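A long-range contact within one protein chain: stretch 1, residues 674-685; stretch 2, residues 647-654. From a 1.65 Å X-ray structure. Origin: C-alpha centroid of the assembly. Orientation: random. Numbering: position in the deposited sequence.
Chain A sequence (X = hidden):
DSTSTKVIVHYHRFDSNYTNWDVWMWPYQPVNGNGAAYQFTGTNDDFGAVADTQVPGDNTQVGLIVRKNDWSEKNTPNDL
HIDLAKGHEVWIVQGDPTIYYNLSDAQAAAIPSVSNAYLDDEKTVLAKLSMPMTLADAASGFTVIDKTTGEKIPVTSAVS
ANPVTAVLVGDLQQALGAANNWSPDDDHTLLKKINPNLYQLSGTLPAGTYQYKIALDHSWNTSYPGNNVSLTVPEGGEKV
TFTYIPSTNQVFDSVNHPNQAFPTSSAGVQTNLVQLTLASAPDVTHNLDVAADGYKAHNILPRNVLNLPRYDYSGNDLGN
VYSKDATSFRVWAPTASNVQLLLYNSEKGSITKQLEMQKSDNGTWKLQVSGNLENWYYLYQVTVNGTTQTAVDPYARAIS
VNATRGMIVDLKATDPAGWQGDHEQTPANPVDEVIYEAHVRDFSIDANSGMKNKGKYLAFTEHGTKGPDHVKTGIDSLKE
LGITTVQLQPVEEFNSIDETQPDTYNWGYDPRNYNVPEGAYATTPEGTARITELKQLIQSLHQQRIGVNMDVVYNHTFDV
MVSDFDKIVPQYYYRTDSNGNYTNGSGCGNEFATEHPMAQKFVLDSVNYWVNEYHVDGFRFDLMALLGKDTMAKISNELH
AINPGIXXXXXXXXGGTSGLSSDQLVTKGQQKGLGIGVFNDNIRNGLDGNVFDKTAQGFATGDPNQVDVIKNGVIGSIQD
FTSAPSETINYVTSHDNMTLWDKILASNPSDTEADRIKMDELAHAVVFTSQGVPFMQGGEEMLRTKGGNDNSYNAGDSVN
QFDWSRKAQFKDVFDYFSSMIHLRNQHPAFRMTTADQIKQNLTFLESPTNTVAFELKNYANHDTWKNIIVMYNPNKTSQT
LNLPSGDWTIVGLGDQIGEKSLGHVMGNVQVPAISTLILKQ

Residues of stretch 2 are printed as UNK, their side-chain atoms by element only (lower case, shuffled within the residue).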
# COMPACT_ATOMS: atom_id res chain seq x y z
N LEU A 674 -14.14 0.39 -3.02
CA LEU A 674 -13.12 0.41 -4.08
C LEU A 674 -12.80 -0.96 -4.68
O LEU A 674 -12.11 -1.04 -5.71
CB LEU A 674 -11.82 1.06 -3.60
CG LEU A 674 -11.91 2.53 -3.19
CD1 LEU A 674 -10.50 3.08 -2.95
CD2 LEU A 674 -12.69 3.36 -4.22
N GLY A 675 -13.27 -2.02 -4.03
CA GLY A 675 -12.97 -3.39 -4.51
C GLY A 675 -11.61 -3.89 -4.04
O GLY A 675 -10.98 -4.75 -4.67
N ILE A 676 -11.16 -3.34 -2.91
CA ILE A 676 -9.89 -3.71 -2.29
C ILE A 676 -10.05 -3.86 -0.78
O ILE A 676 -10.97 -3.31 -0.18
CB ILE A 676 -8.78 -2.64 -2.57
CG1 ILE A 676 -8.99 -1.38 -1.70
CG2 ILE A 676 -8.63 -2.34 -4.09
CD1 ILE A 676 -7.94 -0.25 -1.90
N GLY A 677 -9.15 -4.62 -0.17
CA GLY A 677 -9.16 -4.87 1.28
C GLY A 677 -7.97 -4.31 2.03
O GLY A 677 -6.94 -3.98 1.43
N VAL A 678 -8.11 -4.17 3.35
CA VAL A 678 -7.01 -3.68 4.18
C VAL A 678 -6.74 -4.64 5.33
O VAL A 678 -7.67 -5.19 5.90
CB VAL A 678 -7.25 -2.24 4.72
CG1 VAL A 678 -7.29 -1.25 3.57
CG2 VAL A 678 -8.56 -2.16 5.56
N PHE A 679 -5.47 -4.83 5.66
CA PHE A 679 -5.10 -5.62 6.83
C PHE A 679 -5.71 -4.98 8.07
O PHE A 679 -5.61 -3.76 8.28
CB PHE A 679 -3.59 -5.70 6.97
CG PHE A 679 -2.97 -6.72 6.09
CD1 PHE A 679 -3.06 -8.07 6.41
CD2 PHE A 679 -2.34 -6.34 4.91
CE1 PHE A 679 -2.50 -9.07 5.58
CE2 PHE A 679 -1.77 -7.32 4.07
CZ PHE A 679 -1.84 -8.67 4.42
N ASN A 680 -6.36 -5.82 8.86
CA ASN A 680 -7.13 -5.36 10.01
C ASN A 680 -6.30 -5.42 11.29
O ASN A 680 -6.31 -6.41 12.00
CB ASN A 680 -8.43 -6.18 10.11
CG ASN A 680 -9.35 -5.66 11.21
OD1 ASN A 680 -8.96 -4.82 12.01
ND2 ASN A 680 -10.58 -6.19 11.25
N ASP A 681 -5.56 -4.36 11.56
CA ASP A 681 -4.79 -4.32 12.79
C ASP A 681 -5.66 -4.19 14.05
O ASP A 681 -5.18 -4.47 15.16
CB ASP A 681 -3.64 -3.28 12.74
CG ASP A 681 -4.10 -1.86 12.43
OD1 ASP A 681 -5.15 -1.66 11.78
OD2 ASP A 681 -3.37 -0.93 12.82
N ASN A 682 -6.93 -3.79 13.89
CA ASN A 682 -7.84 -3.75 15.05
C ASN A 682 -8.12 -5.15 15.61
O ASN A 682 -8.00 -5.38 16.83
CB ASN A 682 -9.16 -3.04 14.74
CG ASN A 682 -9.00 -1.55 14.47
OD1 ASN A 682 -7.93 -0.97 14.73
ND2 ASN A 682 -10.06 -0.93 13.97
N ILE A 683 -8.50 -6.08 14.74
CA ILE A 683 -8.74 -7.45 15.22
C ILE A 683 -7.41 -8.12 15.69
O ILE A 683 -7.40 -8.85 16.68
CB ILE A 683 -9.54 -8.31 14.19
CG1 ILE A 683 -10.20 -9.51 14.89
CG2 ILE A 683 -8.66 -8.71 12.98
CD1 ILE A 683 -10.92 -10.51 13.91
N ARG A 684 -6.30 -7.83 15.00
CA ARG A 684 -4.98 -8.33 15.37
C ARG A 684 -4.62 -7.90 16.80
O ARG A 684 -4.27 -8.73 17.65
CB ARG A 684 -3.92 -7.79 14.40
CG ARG A 684 -2.54 -8.42 14.56
CD ARG A 684 -1.43 -7.49 14.04
NE ARG A 684 -1.29 -6.28 14.87
CZ ARG A 684 -0.91 -5.08 14.43
NH1 ARG A 684 -0.60 -4.86 13.15
NH2 ARG A 684 -0.85 -4.06 15.27
N ASN A 685 -4.73 -6.60 17.06
CA ASN A 685 -4.43 -6.10 18.41
C ASN A 685 -5.41 -6.66 19.43
O ASN A 685 -5.02 -6.96 20.57
CB ASN A 685 -4.45 -4.57 18.46
CG ASN A 685 -3.21 -3.94 17.81
OD1 ASN A 685 -2.12 -4.50 17.79
ND2 ASN A 685 -3.39 -2.74 17.31
N UNK A 647 -8.21 -10.58 -6.50
CA UNK A 647 -8.28 -10.11 -5.11
C UNK A 647 -7.13 -9.16 -4.83
O UNK A 647 -5.97 -9.49 -5.11
c UNK A 647 -8.32 -10.77 -2.65
c UNK A 647 -9.41 -12.24 -4.40
c UNK A 647 -8.26 -11.28 -4.11
N UNK A 648 -7.46 -7.99 -4.30
CA UNK A 648 -6.51 -6.90 -4.11
C UNK A 648 -6.62 -6.37 -2.69
O UNK A 648 -7.73 -6.08 -2.23
c UNK A 648 -6.89 -6.20 -6.55
c UNK A 648 -6.80 -5.76 -5.09
c UNK A 648 -5.51 -6.58 -7.10
c UNK A 648 -7.57 -5.10 -7.39
N UNK A 649 -5.49 -6.23 -2.01
CA UNK A 649 -5.52 -5.74 -0.61
C UNK A 649 -4.13 -5.27 -0.20
O UNK A 649 -3.15 -5.46 -0.95
o UNK A 649 -2.96 -11.59 -0.33
c UNK A 649 -3.72 -10.44 -0.16
c UNK A 649 -4.16 -8.39 1.03
c UNK A 649 -4.80 -10.20 -1.01
c UNK A 649 -5.55 -9.03 -0.83
c UNK A 649 -5.25 -8.12 0.20
c UNK A 649 -6.04 -6.85 0.35
c UNK A 649 -3.40 -9.54 0.86
N UNK A 650 -4.03 -4.63 0.96
CA UNK A 650 -2.72 -4.19 1.43
C UNK A 650 -2.74 -3.51 2.78
O UNK A 650 -3.78 -3.44 3.42
N UNK A 651 -1.58 -3.00 3.19
CA UNK A 651 -1.43 -2.40 4.53
C UNK A 651 -1.96 -0.96 4.55
O UNK A 651 -1.49 -0.11 3.77
c UNK A 651 0.67 -3.76 5.04
c UNK A 651 2.17 -3.65 5.28
o UNK A 651 2.62 -4.20 6.31
o UNK A 651 2.89 -3.04 4.45
c UNK A 651 0.03 -2.38 4.95
N UNK A 652 -2.93 -0.68 5.43
CA UNK A 652 -3.52 0.68 5.48
C UNK A 652 -2.69 1.62 6.37
O UNK A 652 -3.24 2.34 7.21
c UNK A 652 -4.91 0.42 6.06
c UNK A 652 -4.63 -0.69 7.07
c UNK A 652 -3.72 -1.63 6.25
N UNK A 653 -1.38 1.61 6.19
CA UNK A 653 -0.51 2.50 6.96
C UNK A 653 0.74 2.84 6.18
O UNK A 653 1.00 2.26 5.11
c UNK A 653 0.34 0.53 8.37
c UNK A 653 1.60 0.13 8.03
c UNK A 653 -0.18 1.93 8.37
c UNK A 653 -1.70 -0.93 9.13
c UNK A 653 -0.39 -0.67 8.70
c UNK A 653 0.51 -1.75 8.54
c UNK A 653 -2.08 -2.26 9.38
n UNK A 653 1.71 -1.24 8.14
c UNK A 653 0.13 -3.09 8.79
c UNK A 653 -1.17 -3.32 9.20
N UNK A 654 1.52 3.79 6.70
CA UNK A 654 2.75 4.21 6.06
C UNK A 654 3.95 3.77 6.91
O UNK A 654 3.77 3.20 7.99
c UNK A 654 1.51 6.24 5.21
c UNK A 654 2.79 5.74 5.90
o UNK A 654 2.94 6.34 7.20
O HOH W 1 -10.32 -7.34 -3.86

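Position 647 carries three carbons, one bonded to the backbone and bearing the other two. The fork sits at the first side-chain atom, which makes it Val-647; its CA-to-CB bond points away from stretch 1, and it makes no contact there.

Position 648 has four carbons, forked at the second: Leu-648. Its CB lies 4.0 Å from Ile-676 CG2, but its backbone does more. Gly-677 N donates to Leu-648 O at 2.9 Å, opening the parallel ladder. One water bridges just before it, accepting from Leu-648 N (3.0 Å) and donating to Gly-675 O (2.8 Å).

At 649 one carbon leads to a six-carbon ring bearing an oxygen, so this is Tyr-649. It pairs with Gly-677 in the sheet, CA to CA 4.2 Å, and the closeness has a price: an ideal CB on Gly-677 would sit a tight 3.4 Å from Tyr-649 CB. The phenol ring instead reaches the next aromatic along, turning its edge toward the face of Phe-679 in an offset arrangement, with Tyr-649 CE2 4.0 Å from Phe-679 CZ and the planes at 76°.

Position 650 has no side-chain atoms and is Gly-650. Its N donates to Gly-677 O (3.0 Å), and its O accepts from Phe-679 N (3.1 Å), so this residue alone supplies two of the three cross-strand hydrogen bonds.

Position 651 shows three carbons in a row, the third carrying two oxygens: a carboxylate one methylene longer than aspartate, hence Glu-651. Its CB points away, while its N meets the Phe-679 ring edge, 3.8 Å from CD2.

At 652 three carbons close a ring onto the backbone N, as only proline does. Pro-652 points toward stretch 1, its CB 3.8 Å from Val-678 CB and its CD 4.1 Å from Phe-679 CB.

Position 653 bears one carbon, then fused five- and six-membered rings holding eight carbons and one nitrogen: Trp-653. It starts sideways, but its end comes nearer, putting CZ3 3.7 Å from Asp-681 CG and CH2 4.1 Å from Phe-679 CB.

Position 654 has one carbon carrying an oxygen and a carbon, Thr-654, beyond reach of stretch 1.

The rule is a short parallel ladder followed by side-chain packing. Backbone bonds set the register, with a glycine on one strand or the other at both bridges. Past the ladder, Phe-679 gathers Tyr-649, Pro-652 and Trp-653 around itself, while Asn-680 caps the following helix, its OD1 accepting from Ile-683 N at 3.0 Å.

Stretch 2 647-654: VLYGEPWT
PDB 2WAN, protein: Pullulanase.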